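Local coordinates for DNA polymerase (Pyrobaculum calidifontis, PDB 5MDN), which probably catalyses DNA synthesis, extending a DNA chain by one nucleotide from a deoxyribonucleoside triphosphate and releasing diphosphate, at residues V226-N231 / V276-I281; E298-M303 / L341-K346; A62-V67 / R93-A98; A66-E71 / F81-A86; R664-K669 / V741-Y746. One frame throughout, in Å; residues are numbered along the deposited sequence.

Contact 1. Residues V226-N231 / V276-I281; sequences VIVGYN and VDLYNI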
# COMPACT_ATOMS: atom_id res chain seq x y z
N VAL A 226 -17.56 -7.00 1.90
CA VAL A 226 -16.22 -6.51 2.21
C VAL A 226 -16.00 -6.61 3.71
O VAL A 226 -16.89 -6.25 4.50
CB VAL A 226 -16.01 -5.07 1.72
CG1 VAL A 226 -14.55 -4.68 1.80
CG2 VAL A 226 -16.54 -4.91 0.30
N ILE A 227 -14.83 -7.09 4.11
CA ILE A 227 -14.40 -7.09 5.50
C ILE A 227 -13.20 -6.17 5.61
O ILE A 227 -12.15 -6.42 5.00
CB ILE A 227 -14.07 -8.51 6.00
CG1 ILE A 227 -15.34 -9.35 6.11
CG2 ILE A 227 -13.35 -8.45 7.34
CD1 ILE A 227 -15.08 -10.80 6.48
N VAL A 228 -13.33 -5.10 6.40
CA VAL A 228 -12.29 -4.10 6.55
C VAL A 228 -11.73 -4.17 7.97
O VAL A 228 -12.47 -4.37 8.93
CB VAL A 228 -12.81 -2.68 6.25
CG1 VAL A 228 -12.55 -2.32 4.79
CG2 VAL A 228 -14.29 -2.58 6.57
N GLY A 229 -10.41 -4.01 8.08
CA GLY A 229 -9.74 -3.90 9.35
C GLY A 229 -8.53 -3.02 9.20
O GLY A 229 -8.17 -2.61 8.09
N TYR A 230 -7.89 -2.72 10.33
CA TYR A 230 -6.65 -1.96 10.34
C TYR A 230 -5.53 -2.89 10.79
O TYR A 230 -5.54 -3.37 11.93
CB TYR A 230 -6.75 -0.74 11.25
CG TYR A 230 -5.72 0.31 10.93
CD1 TYR A 230 -4.46 0.28 11.51
CD2 TYR A 230 -6.00 1.34 10.03
CE1 TYR A 230 -3.51 1.24 11.21
CE2 TYR A 230 -5.05 2.30 9.72
CZ TYR A 230 -3.81 2.25 10.32
OH TYR A 230 -2.87 3.20 10.02
N ASN A 231 -4.57 -3.14 9.90
CA ASN A 231 -3.53 -4.15 10.09
C ASN A 231 -4.14 -5.53 10.32
O ASN A 231 -3.60 -6.35 11.08
CB ASN A 231 -2.60 -3.77 11.25
CG ASN A 231 -1.24 -4.43 11.13
OD1 ASN A 231 -0.69 -4.58 10.04
ND2 ASN A 231 -0.68 -4.84 12.27
N VAL A 276 -10.17 -6.42 2.99
CA VAL A 276 -9.36 -5.23 2.78
C VAL A 276 -8.70 -4.85 4.09
O VAL A 276 -9.36 -4.78 5.13
CB VAL A 276 -10.20 -4.06 2.22
CG1 VAL A 276 -9.31 -2.86 1.95
CG2 VAL A 276 -10.93 -4.49 0.96
N ASP A 277 -7.39 -4.61 4.05
CA ASP A 277 -6.62 -4.12 5.19
C ASP A 277 -6.24 -2.67 4.89
O ASP A 277 -5.43 -2.41 3.99
CB ASP A 277 -5.39 -4.99 5.44
CG ASP A 277 -4.60 -4.55 6.66
OD1 ASP A 277 -5.03 -3.60 7.35
OD2 ASP A 277 -3.55 -5.17 6.94
N LEU A 278 -6.82 -1.74 5.64
CA LEU A 278 -6.59 -0.32 5.38
C LEU A 278 -5.15 0.10 5.64
O LEU A 278 -4.69 1.09 5.08
CB LEU A 278 -7.55 0.53 6.20
CG LEU A 278 -9.04 0.27 5.95
CD1 LEU A 278 -9.89 1.19 6.81
CD2 LEU A 278 -9.37 0.44 4.48
N TYR A 279 -4.43 -0.63 6.50
CA TYR A 279 -3.02 -0.31 6.71
C TYR A 279 -2.18 -0.55 5.46
O TYR A 279 -1.11 0.04 5.32
CB TYR A 279 -2.47 -1.11 7.88
CG TYR A 279 -1.05 -0.74 8.27
CD1 TYR A 279 -0.69 0.59 8.45
CD2 TYR A 279 -0.08 -1.71 8.46
CE1 TYR A 279 0.60 0.94 8.80
CE2 TYR A 279 1.22 -1.37 8.82
CZ TYR A 279 1.55 -0.05 8.98
OH TYR A 279 2.84 0.29 9.34
N ASN A 280 -2.65 -1.41 4.55
CA ASN A 280 -1.95 -1.61 3.28
C ASN A 280 -1.90 -0.32 2.47
O ASN A 280 -0.86 0.01 1.89
CB ASN A 280 -2.63 -2.71 2.48
CG ASN A 280 -2.45 -4.08 3.09
OD1 ASN A 280 -3.29 -4.97 2.94
ND2 ASN A 280 -1.33 -4.27 3.79
N ILE A 281 -3.00 0.43 2.42
CA ILE A 281 -3.05 1.62 1.58
C ILE A 281 -2.48 2.85 2.29
O ILE A 281 -1.87 3.71 1.64
CB ILE A 281 -4.48 1.87 1.08
CG1 ILE A 281 -4.50 3.01 0.06
CG2 ILE A 281 -5.43 2.17 2.23
CD1 ILE A 281 -3.79 2.68 -1.24
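Strands 226-229 and 274-277 pair in parallel in the RNase H-like sheet of the exonuclease domain, and the contact continues into the turns that follow; 226-229 lies between 165-172 and 274-277, one of the sheet's two outermost strands. The two chains diverge by only 24° end to end. V226 starts the contact on the apolar side: CG1, anti to its backbone N, reaches V276 CG2 at 3.7 Å. At I227 the backbone takes over, and its O accepts V276 N at 2.8 Å, nearly along the C=O axis. V228 projects on the same face as V276, and its CG1 lies beside V276 CB. G229 bonds both ways: its N donates to V276 O at 3.2 Å, while its O receives L278 N at 2.9 Å, so the pairing runs on to L278, just past D277. Y279 CB lies over one face of the Y230 ring, a CH-pi contact 4.3 Å from the centroid and 13° off the normal. Y230 OH bonds K291 O, and the Y230 side chain lies about 5 Å from that of D169, which has been seen to bind magnesium in this protein, though not in this model. N231, N-cap of helix 232-247, gives its N to D277 OD1 at 2.6 Å, a weak bond because the angle at hydrogen is only 117°. OD2 of the same carboxylate accepts N233 N, so D277 ties the strand end to the first turn of that helix. D277 is itself an N-cap: Y279 N comes to OD1 at 3.1 Å from above the carboxylate plane.

Contact 2. Residues E298-M303 / L341-K346; sequences EYFGVM and LGLAEK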
# COMPACT_ATOMS: atom_id res chain seq x y z
N GLU A 298 -7.48 10.81 12.63
CA GLU A 298 -7.55 12.26 12.79
C GLU A 298 -7.20 12.98 11.49
O GLU A 298 -7.85 13.97 11.13
CB GLU A 298 -6.61 12.70 13.90
CG GLU A 298 -6.91 14.10 14.44
CD GLU A 298 -5.77 14.66 15.27
OE1 GLU A 298 -5.33 13.97 16.21
OE2 GLU A 298 -5.32 15.79 14.98
N TYR A 299 -6.16 12.52 10.79
CA TYR A 299 -5.73 13.18 9.55
C TYR A 299 -6.87 13.25 8.54
O TYR A 299 -7.08 14.29 7.91
CB TYR A 299 -4.54 12.45 8.95
CG TYR A 299 -3.78 13.26 7.93
CD1 TYR A 299 -2.87 14.24 8.32
CD2 TYR A 299 -3.97 13.05 6.57
CE1 TYR A 299 -2.18 14.99 7.38
CE2 TYR A 299 -3.28 13.80 5.63
CZ TYR A 299 -2.39 14.76 6.04
OH TYR A 299 -1.70 15.50 5.11
N PHE A 300 -7.62 12.16 8.38
CA PHE A 300 -8.74 12.12 7.46
C PHE A 300 -10.03 12.61 8.08
O PHE A 300 -11.08 12.59 7.41
CB PHE A 300 -8.92 10.69 6.91
CG PHE A 300 -7.81 10.23 6.02
CD1 PHE A 300 -6.60 9.80 6.55
CD2 PHE A 300 -7.96 10.24 4.64
CE1 PHE A 300 -5.57 9.39 5.73
CE2 PHE A 300 -6.93 9.82 3.82
CZ PHE A 300 -5.74 9.40 4.36
N GLY A 301 -10.00 13.05 9.33
CA GLY A 301 -11.14 13.71 9.94
C GLY A 301 -12.33 12.83 10.24
O GLY A 301 -13.48 13.25 10.04
N VAL A 302 -12.10 11.60 10.70
CA VAL A 302 -13.20 10.72 11.06
C VAL A 302 -13.39 10.72 12.57
O VAL A 302 -14.50 10.53 13.07
CB VAL A 302 -13.00 9.30 10.50
CG1 VAL A 302 -12.58 9.35 9.04
CG2 VAL A 302 -11.98 8.53 11.32
N MET A 303 -12.30 10.93 13.31
CA MET A 303 -12.38 10.97 14.77
C MET A 303 -11.24 11.80 15.33
O MET A 303 -10.08 11.58 14.97
CB MET A 303 -12.35 9.57 15.37
CG MET A 303 -12.81 9.51 16.82
SD MET A 303 -13.13 7.83 17.38
CE MET A 303 -14.58 7.43 16.41
N LEU A 341 -14.35 1.77 10.32
CA LEU A 341 -15.43 1.94 9.36
C LEU A 341 -15.48 3.36 8.83
O LEU A 341 -15.88 3.59 7.68
CB LEU A 341 -16.77 1.54 9.98
CG LEU A 341 -17.95 1.46 9.01
CD1 LEU A 341 -17.65 0.45 7.91
CD2 LEU A 341 -19.23 1.10 9.74
N GLY A 342 -15.10 4.34 9.65
CA GLY A 342 -15.02 5.71 9.18
C GLY A 342 -13.99 5.88 8.08
O GLY A 342 -14.26 6.50 7.04
N LEU A 343 -12.78 5.36 8.30
CA LEU A 343 -11.75 5.38 7.26
C LEU A 343 -12.23 4.68 6.00
O LEU A 343 -12.00 5.16 4.88
CB LEU A 343 -10.47 4.73 7.77
CG LEU A 343 -9.46 5.61 8.51
CD1 LEU A 343 -8.42 4.76 9.20
CD2 LEU A 343 -8.80 6.59 7.55
N ALA A 344 -12.89 3.52 6.16
CA ALA A 344 -13.37 2.77 5.00
C ALA A 344 -14.30 3.61 4.14
O ALA A 344 -14.19 3.62 2.91
CB ALA A 344 -14.07 1.50 5.46
N GLU A 345 -15.23 4.35 4.77
CA GLU A 345 -16.14 5.20 4.01
C GLU A 345 -15.39 6.21 3.15
O GLU A 345 -15.89 6.61 2.09
CB GLU A 345 -17.09 5.91 4.96
CG GLU A 345 -18.09 4.98 5.64
CD GLU A 345 -18.62 5.54 6.95
OE1 GLU A 345 -18.52 6.76 7.16
OE2 GLU A 345 -19.15 4.75 7.77
N LYS A 346 -14.20 6.63 3.58
CA LYS A 346 -13.41 7.59 2.81
C LYS A 346 -12.49 6.91 1.80
O LYS A 346 -12.31 7.43 0.69
CB LYS A 346 -12.58 8.46 3.75
CG LYS A 346 -13.41 9.24 4.76
CD LYS A 346 -12.81 10.61 5.02
CE LYS A 346 -13.74 11.48 5.85
NZ LYS A 346 -15.05 11.67 5.18
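Apolar contact carries most of this junction, in which the chain leaving helix 293-299 lies against the middle of the long helix 326-356. F300, with CG anti to its carbonyl carbon (chi1 -68°), presents CD1 to L343 CD2 at 4.0 Å; the two side chains cross at about a right angle. V302 points toward the helix, and its CG1, again anti to the carbonyl carbon, rests on the main chain at G342 C, 3.9 Å away. Because G342 has no side chain, the backbones come close there, with V302 CA 5.7 Å from G342 CA. The second kind of interaction involves the aliphatic part of a lysine. K346, bent at chi2 and chi4, lays CE against F300 O at 3.3 Å and also reaches V302 CG1 at 4.0 Å. The third element is the turn that sets these groups in place: G301 has positive phi (70°) in a Schellman motif, one of the bonds back into the last turn being G301 N to E298 O at 3.0 Å. It ends the helix and brings V302 round to the same helix as F300. Deeper in, L343 also touches L293 and V296 of helix 293-299, F300 meets L347 one turn further along helix 326-356, and L341 packs on strand 165-172 of the exonuclease sheet.

Contact 3. Residues A62-V67 / R93-A98; sequences APVEAV and RKLREA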
# COMPACT_ATOMS: atom_id res chain seq x y z
N ALA A 62 5.37 -34.14 -17.20
CA ALA A 62 4.05 -33.78 -16.70
C ALA A 62 3.04 -33.93 -17.84
O ALA A 62 3.42 -33.88 -19.01
CB ALA A 62 4.03 -32.35 -16.14
N PRO A 63 1.76 -34.10 -17.51
CA PRO A 63 0.74 -34.19 -18.57
C PRO A 63 0.54 -32.86 -19.27
O PRO A 63 0.54 -31.80 -18.63
CB PRO A 63 -0.52 -34.63 -17.82
CG PRO A 63 -0.29 -34.20 -16.41
CD PRO A 63 1.18 -34.34 -16.18
N VAL A 64 0.38 -32.91 -20.59
CA VAL A 64 0.24 -31.73 -21.43
C VAL A 64 -1.08 -31.82 -22.18
O VAL A 64 -1.40 -32.86 -22.77
CB VAL A 64 1.41 -31.59 -22.41
CG1 VAL A 64 1.23 -30.37 -23.30
CG2 VAL A 64 2.73 -31.51 -21.66
N GLU A 65 -1.86 -30.73 -22.15
CA GLU A 65 -3.12 -30.70 -22.87
C GLU A 65 -2.90 -30.55 -24.37
O GLU A 65 -3.50 -31.28 -25.18
CB GLU A 65 -4.00 -29.57 -22.35
CG GLU A 65 -5.42 -29.56 -22.91
CD GLU A 65 -6.33 -30.54 -22.21
OE1 GLU A 65 -6.12 -30.80 -21.00
OE2 GLU A 65 -7.27 -31.06 -22.86
N ALA A 66 -2.03 -29.63 -24.77
CA ALA A 66 -1.73 -29.39 -26.17
C ALA A 66 -0.47 -28.53 -26.26
O ALA A 66 -0.02 -27.95 -25.27
CB ALA A 66 -2.90 -28.70 -26.89
N VAL A 67 0.10 -28.48 -27.46
CA VAL A 67 1.19 -27.56 -27.79
C VAL A 67 0.84 -26.92 -29.12
O VAL A 67 0.91 -27.57 -30.17
CB VAL A 67 2.55 -28.27 -27.86
CG1 VAL A 67 3.61 -27.31 -28.38
CG2 VAL A 67 2.94 -28.81 -26.50
N ARG A 93 5.46 -25.21 -13.44
CA ARG A 93 6.89 -25.06 -13.14
C ARG A 93 7.70 -26.21 -13.72
O ARG A 93 8.75 -26.00 -14.33
CB ARG A 93 7.13 -24.97 -11.63
CG ARG A 93 6.76 -23.66 -10.96
CD ARG A 93 7.81 -22.60 -11.26
NE ARG A 93 7.48 -21.30 -10.66
CZ ARG A 93 7.72 -21.01 -9.38
NH1 ARG A 93 8.29 -21.91 -8.59
NH2 ARG A 93 7.40 -19.81 -8.90
N LYS A 94 7.23 -27.45 -13.52
CA LYS A 94 7.91 -28.61 -14.09
C LYS A 94 8.04 -28.47 -15.60
O LYS A 94 9.10 -28.78 -16.17
CB LYS A 94 7.17 -29.89 -13.72
CG LYS A 94 7.20 -30.22 -12.24
CD LYS A 94 6.55 -31.57 -11.97
CE LYS A 94 5.04 -31.50 -12.09
NZ LYS A 94 4.39 -32.78 -11.68
N LEU A 95 6.98 -28.02 -16.27
CA LEU A 95 7.02 -27.88 -17.72
C LEU A 95 7.88 -26.69 -18.14
O LEU A 95 8.57 -26.76 -19.17
CB LEU A 95 5.61 -27.74 -18.27
CG LEU A 95 4.71 -28.94 -17.96
CD1 LEU A 95 3.25 -28.59 -18.13
CD2 LEU A 95 5.08 -30.11 -18.86
N ARG A 96 7.85 -25.60 -17.37
CA ARG A 96 8.69 -24.44 -17.67
C ARG A 96 10.17 -24.82 -17.71
O ARG A 96 10.87 -24.55 -18.70
CB ARG A 96 8.46 -23.34 -16.64
CG ARG A 96 9.58 -22.32 -16.58
CD ARG A 96 9.23 -21.15 -15.66
NE ARG A 96 10.38 -20.29 -15.42
CZ ARG A 96 10.30 -18.99 -15.18
NH1 ARG A 96 9.12 -18.38 -15.17
NH2 ARG A 96 11.40 -18.28 -14.97
N GLU A 97 10.67 -25.45 -16.65
CA GLU A 97 12.08 -25.80 -16.58
C GLU A 97 12.44 -26.86 -17.62
O GLU A 97 13.48 -26.76 -18.28
CB GLU A 97 12.43 -26.29 -15.18
CG GLU A 97 12.28 -25.22 -14.11
CD GLU A 97 12.20 -25.80 -12.71
OE1 GLU A 97 12.10 -27.04 -12.58
OE2 GLU A 97 12.24 -25.02 -11.73
N ALA A 98 11.59 -27.88 -17.77
CA ALA A 98 11.84 -28.92 -18.76
C ALA A 98 11.83 -28.36 -20.18
O ALA A 98 12.60 -28.82 -21.03
CB ALA A 98 10.81 -30.04 -18.62
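A classic beta bulge lies just beyond the touching residues: E65 and A66 both face V85 across the sheet, and the chain turns a corner at E65. The residues before that corner meet helix 92-100, and one leucine dominates the helical side. L95, with CG anti to its carbonyl carbon (chi1 -60°), points its methyls at the loop leading into strand 64-74. L95 CD2 comes to A62 CB at 3.7 Å, and L95 CG stays close to the same A62 CB at 3.9 Å. The same methyl, L95 CD2, also meets V64 CG2 at 3.9 Å, with the two side chains crossing obliquely; V64 CG2 is the branch anti to the carbonyl carbon. The second branch, L95 CD1, comes no closer to 62-67 than P63 O, at 4.2 Å. K94 adds a looser aliphatic touch, its CE 4.3 Å from A62 CB, while its NZ has a long, weak ion pair with D91. Dispersion between methyl groups is therefore the main force here. In the surrounding ferredoxin-like (beta-alpha-beta-beta-alpha-beta) unit, V64 and A98 both touch L58 of helix 51-58, L95 also packs on A86 of strand 77-86, and helix 92-100 leads on to strand 105-109, at one edge of the sheet.

Contact 4. Residues A66-E71 / F81-A86; sequences AVEVVE and FLKVVA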
# COMPACT_ATOMS: atom_id res chain seq x y z
N ALA A 66 -2.03 -29.63 -24.77
CA ALA A 66 -1.73 -29.39 -26.17
C ALA A 66 -0.47 -28.53 -26.26
O ALA A 66 -0.02 -27.95 -25.27
CB ALA A 66 -2.90 -28.70 -26.89
N VAL A 67 0.10 -28.48 -27.46
CA VAL A 67 1.19 -27.56 -27.79
C VAL A 67 0.84 -26.92 -29.12
O VAL A 67 0.91 -27.57 -30.17
CB VAL A 67 2.55 -28.27 -27.86
CG1 VAL A 67 3.61 -27.31 -28.38
CG2 VAL A 67 2.94 -28.81 -26.50
N GLU A 68 0.43 -25.65 -29.08
CA GLU A 68 0.03 -24.93 -30.28
C GLU A 68 1.16 -24.02 -30.76
O GLU A 68 2.08 -23.68 -30.01
CB GLU A 68 -1.23 -24.10 -30.01
CG GLU A 68 -2.42 -24.92 -29.54
CD GLU A 68 -3.61 -24.05 -29.15
OE1 GLU A 68 -3.47 -22.81 -29.19
OE2 GLU A 68 -4.67 -24.61 -28.81
N VAL A 69 1.07 -23.64 -32.03
CA VAL A 69 1.98 -22.67 -32.63
C VAL A 69 1.21 -21.36 -32.79
O VAL A 69 0.16 -21.32 -33.44
CB VAL A 69 2.52 -23.16 -33.98
CG1 VAL A 69 3.57 -22.20 -34.51
CG2 VAL A 69 3.09 -24.56 -33.85
N VAL A 70 1.73 -20.29 -32.19
CA VAL A 70 1.08 -18.99 -32.22
C VAL A 70 2.06 -17.94 -32.72
O VAL A 70 3.28 -18.10 -32.63
CB VAL A 70 0.53 -18.59 -30.83
CG1 VAL A 70 -0.62 -19.51 -30.43
CG2 VAL A 70 1.63 -18.62 -29.79
N GLU A 71 1.50 -16.86 -33.25
CA GLU A 71 2.26 -15.68 -33.67
C GLU A 71 1.84 -14.51 -32.80
O GLU A 71 0.66 -14.12 -32.81
CB GLU A 71 2.02 -15.36 -35.14
CG GLU A 71 2.90 -14.24 -35.67
CD GLU A 71 2.32 -13.58 -36.91
OE1 GLU A 71 1.70 -14.29 -37.73
OE2 GLU A 71 2.48 -12.35 -37.06
N PHE A 81 5.85 -18.40 -31.39
CA PHE A 81 6.00 -19.07 -30.11
C PHE A 81 5.30 -20.43 -30.14
O PHE A 81 4.38 -20.66 -30.93
CB PHE A 81 5.41 -18.25 -28.95
CG PHE A 81 6.08 -16.92 -28.73
CD1 PHE A 81 7.23 -16.83 -27.98
CD2 PHE A 81 5.53 -15.77 -29.26
CE1 PHE A 81 7.85 -15.61 -27.76
CE2 PHE A 81 6.14 -14.55 -29.05
CZ PHE A 81 7.30 -14.47 -28.30
N LEU A 82 5.76 -21.31 -29.26
CA LEU A 82 5.01 -22.50 -28.89
C LEU A 82 4.18 -22.18 -27.65
O LEU A 82 4.72 -21.75 -26.63
CB LEU A 82 5.93 -23.68 -28.61
CG LEU A 82 6.79 -24.20 -29.77
CD1 LEU A 82 7.49 -25.49 -29.38
CD2 LEU A 82 5.95 -24.41 -31.02
N LYS A 83 2.87 -22.39 -27.74
CA LYS A 83 1.97 -22.17 -26.61
C LYS A 83 1.74 -23.52 -25.92
O LYS A 83 0.86 -24.30 -26.30
CB LYS A 83 0.66 -21.53 -27.06
CG LYS A 83 -0.31 -21.25 -25.93
CD LYS A 83 -1.69 -20.87 -26.44
CE LYS A 83 -2.59 -20.39 -25.30
NZ LYS A 83 -4.00 -20.24 -25.73
N VAL A 84 2.55 -23.80 -24.90
CA VAL A 84 2.44 -25.05 -24.16
C VAL A 84 1.30 -24.92 -23.16
O VAL A 84 1.28 -24.00 -22.34
CB VAL A 84 3.76 -25.37 -23.45
CG1 VAL A 84 3.62 -26.66 -22.64
CG2 VAL A 84 4.90 -25.47 -24.45
N VAL A 85 0.36 -25.86 -23.22
CA VAL A 85 -0.86 -25.81 -22.42
C VAL A 85 -0.82 -26.98 -21.44
O VAL A 85 -0.92 -28.14 -21.85
CB VAL A 85 -2.12 -25.85 -23.29
CG1 VAL A 85 -3.37 -25.67 -22.43
CG2 VAL A 85 -2.05 -24.78 -24.37
N ALA A 86 -0.67 -26.67 -20.16
CA ALA A 86 -0.68 -27.68 -19.11
C ALA A 86 -2.11 -28.10 -18.78
O ALA A 86 -3.08 -27.43 -19.12
CB ALA A 86 0.01 -27.16 -17.86
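Four aliphatic residues, V67, V69, L82 and V84, occupy one face of this antiparallel strand pair. V69 and L82 run alongside each other, with V69 CG2 4.0 Å from L82 CD2. V67 divides its branches: CG1 is directed to L82 CB at 4.3 Å and CG2 lies near V84 CG2. On the opposite face V70 CG2, in the crowded position between N and carbonyl carbon, reaches F81 CB at 3.9 Å, the side chains crossing at about a right angle. The backbone ladder lies between. The V70/F81 pair is straightest, with V70 N to F81 O at 3.0 Å and 174° at hydrogen, and F81 N returning to V70 O at 2.9 Å. K83 N donates to E68 O at 2.7 Å, 27° above the carbonyl plane. At A66 only the bond from its N to V85 O, 3.5 Å, is weak. At the polar edge, extended E68 and K83 lie abreast, yet E68 OE1 is 4.3 Å from K83 NZ, too far for a salt bridge; K83 also has a cation-pi partner in Y41. Five residue pairs in antiparallel register, with V67, L82 and V84 turned to helix 51-58, make this the hairpin of strands two and three of a ferredoxin-like fold, 64-74 lying at the sheet edge.

Contact 5. Residues R664-K669 / V741-Y746; sequences RLKAYK and VDVDYY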
# COMPACT_ATOMS: atom_id res chain seq x y z
N ARG A 664 9.72 19.37 34.88
CA ARG A 664 8.81 18.39 35.45
C ARG A 664 9.42 17.00 35.49
O ARG A 664 9.00 16.17 36.30
CB ARG A 664 7.50 18.30 34.66
CG ARG A 664 7.67 17.69 33.28
CD ARG A 664 6.34 17.22 32.72
NE ARG A 664 6.50 16.61 31.40
CZ ARG A 664 6.74 15.32 31.20
NH1 ARG A 664 6.84 14.51 32.24
NH2 ARG A 664 6.87 14.84 29.97
N LEU A 665 10.40 16.72 34.62
CA LEU A 665 11.02 15.40 34.60
C LEU A 665 11.94 15.20 35.79
O LEU A 665 11.96 14.12 36.39
CB LEU A 665 11.78 15.20 33.29
CG LEU A 665 12.12 13.78 32.83
CD1 LEU A 665 10.88 12.91 32.80
CD2 LEU A 665 12.80 13.81 31.47
N LYS A 666 12.69 16.24 36.16
CA LYS A 666 13.50 16.19 37.36
C LYS A 666 12.68 16.34 38.63
O LYS A 666 13.15 15.97 39.71
CB LYS A 666 14.59 17.26 37.31
CG LYS A 666 15.80 16.87 36.47
CD LYS A 666 16.94 17.86 36.63
CE LYS A 666 18.18 17.37 35.91
NZ LYS A 666 19.27 18.39 35.93
N ALA A 667 11.46 16.87 38.53
CA ALA A 667 10.55 16.98 39.66
C ALA A 667 9.76 15.70 39.90
O ALA A 667 8.94 15.66 40.82
CB ALA A 667 9.59 18.15 39.47
N TYR A 668 10.00 14.66 39.09
CA TYR A 668 9.37 13.35 39.24
C TYR A 668 7.85 13.46 39.15
O TYR A 668 7.12 13.11 40.09
CB TYR A 668 9.81 12.69 40.55
CG TYR A 668 11.31 12.51 40.68
CD1 TYR A 668 12.00 11.59 39.89
CD2 TYR A 668 12.04 13.26 41.59
CE1 TYR A 668 13.37 11.43 40.01
CE2 TYR A 668 13.40 13.11 41.72
CZ TYR A 668 14.07 12.19 40.93
OH TYR A 668 15.43 12.04 41.06
N LYS A 669 7.37 13.94 38.00
CA LYS A 669 5.94 14.00 37.71
C LYS A 669 5.63 13.32 36.39
O LYS A 669 4.55 13.54 35.81
CB LYS A 669 5.45 15.45 37.66
CG LYS A 669 3.94 15.60 37.80
CD LYS A 669 3.46 16.92 37.23
CE LYS A 669 3.71 16.89 35.72
NZ LYS A 669 3.14 18.04 34.98
N VAL A 741 13.92 6.82 38.61
CA VAL A 741 14.39 6.59 37.25
C VAL A 741 15.60 7.48 36.97
O VAL A 741 15.64 8.63 37.40
CB VAL A 741 13.26 6.83 36.24
CG1 VAL A 741 13.69 6.41 34.85
CG2 VAL A 741 12.01 6.05 36.66
N ASP A 742 16.58 6.94 36.24
CA ASP A 742 17.78 7.70 35.90
C ASP A 742 17.38 8.84 34.97
O ASP A 742 17.46 8.73 33.74
CB ASP A 742 18.84 6.82 35.23
CG ASP A 742 20.13 7.57 34.95
OD1 ASP A 742 20.31 8.69 35.47
OD2 ASP A 742 20.97 7.04 34.19
N VAL A 743 16.95 9.96 35.57
CA VAL A 743 16.51 11.11 34.79
C VAL A 743 17.66 11.69 33.97
O VAL A 743 17.44 12.19 32.86
CB VAL A 743 15.88 12.16 35.73
CG1 VAL A 743 16.85 13.30 36.05
CG2 VAL A 743 14.60 12.69 35.14
N ASP A 744 18.89 11.62 34.48
CA ASP A 744 20.04 12.16 33.75
C ASP A 744 20.20 11.48 32.40
O ASP A 744 20.72 12.10 31.46
CB ASP A 744 21.31 12.00 34.59
CG ASP A 744 21.27 12.81 35.87
OD1 ASP A 744 20.21 13.41 36.16
OD2 ASP A 744 22.29 12.85 36.59
N TYR A 745 19.78 10.23 32.27
CA TYR A 745 19.79 9.56 30.98
C TYR A 745 18.78 10.19 30.03
O TYR A 745 19.11 10.55 28.89
CB TYR A 745 19.50 8.07 31.17
CG TYR A 745 19.55 7.22 29.91
CD1 TYR A 745 18.49 7.19 29.01
CD2 TYR A 745 20.65 6.41 29.65
CE1 TYR A 745 18.54 6.40 27.87
CE2 TYR A 745 20.70 5.61 28.53
CZ TYR A 745 19.65 5.61 27.64
OH TYR A 745 19.70 4.82 26.51
N TYR A 746 17.53 10.33 30.48
CA TYR A 746 16.45 10.75 29.59
C TYR A 746 16.53 12.22 29.20
O TYR A 746 15.98 12.59 28.16
CB TYR A 746 15.10 10.45 30.25
CG TYR A 746 14.73 8.99 30.17
CD1 TYR A 746 15.16 8.21 29.11
CD2 TYR A 746 13.95 8.39 31.15
CE1 TYR A 746 14.83 6.87 29.02
CE2 TYR A 746 13.61 7.05 31.08
CZ TYR A 746 14.06 6.30 30.01
OH TYR A 746 13.73 4.96 29.92
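A helix C-terminus meets a helix N-terminus here, in the C-terminal part of the chain, probably the thumb of this family B polymerase. Helix 647-666 closes in a Schellman motif: Y668 has positive phi (59°), and K669 N reaches back to R664 O at 3.2 Å. On the other segment, D742 sits at the N-cap of helix 743-756 and at the centre of an inverse gamma turn. V743, in the first turn of that helix, is the hub, and its two methyls serve different partners. V743 CG2 lies 3.6 Å from L665 CG, the side chains passing antiparallel to one another, and also comes to L665 O at 3.3 Å. V743 CG1 meets K666 CG at 3.7 Å, where the extended lysine crosses the valine at about a right angle. L665, whose CG is anti to the backbone N, extends CD2 as far as Y746 CB, 4.3 Å away. Beyond the Schellman turn the Y668 ring approaches V741 O with its edge, CE1 being 4.5 Å from that oxygen, while K666 O lies over one ring face. L665 and V741 both also touch F670, and I747 receives L665 and K666 one turn further on. Nearer the surface K666 NZ and D744 OD1 have opposite charges but stand 5.1 Å apart, so any attraction is probably weak. Cohesion between the segments therefore comes mainly from dispersion around V743.

Along the chain the order is contacts 3 and 4, then 1, 2 and 5. Contacts 3 and 4 overlap at A66 and V67, have centres 11 Å apart and belong to one ferredoxin-like unit, joined further where L95 CD1 lies 3.5 Å from A86 CB. Contacts 1 and 2, centres 13 Å apart, form a second cluster, in which L278 and L343 pack together and helix 326-356 rests against the exonuclease sheet. Contact 5 touches none of the others, its centre about 40 Å from that of contact 1 and about 74 Å from that of contact 4. The five thus sample three separate regions of a multidomain polymerase: an N-terminal module, the exonuclease core and the C-terminal region.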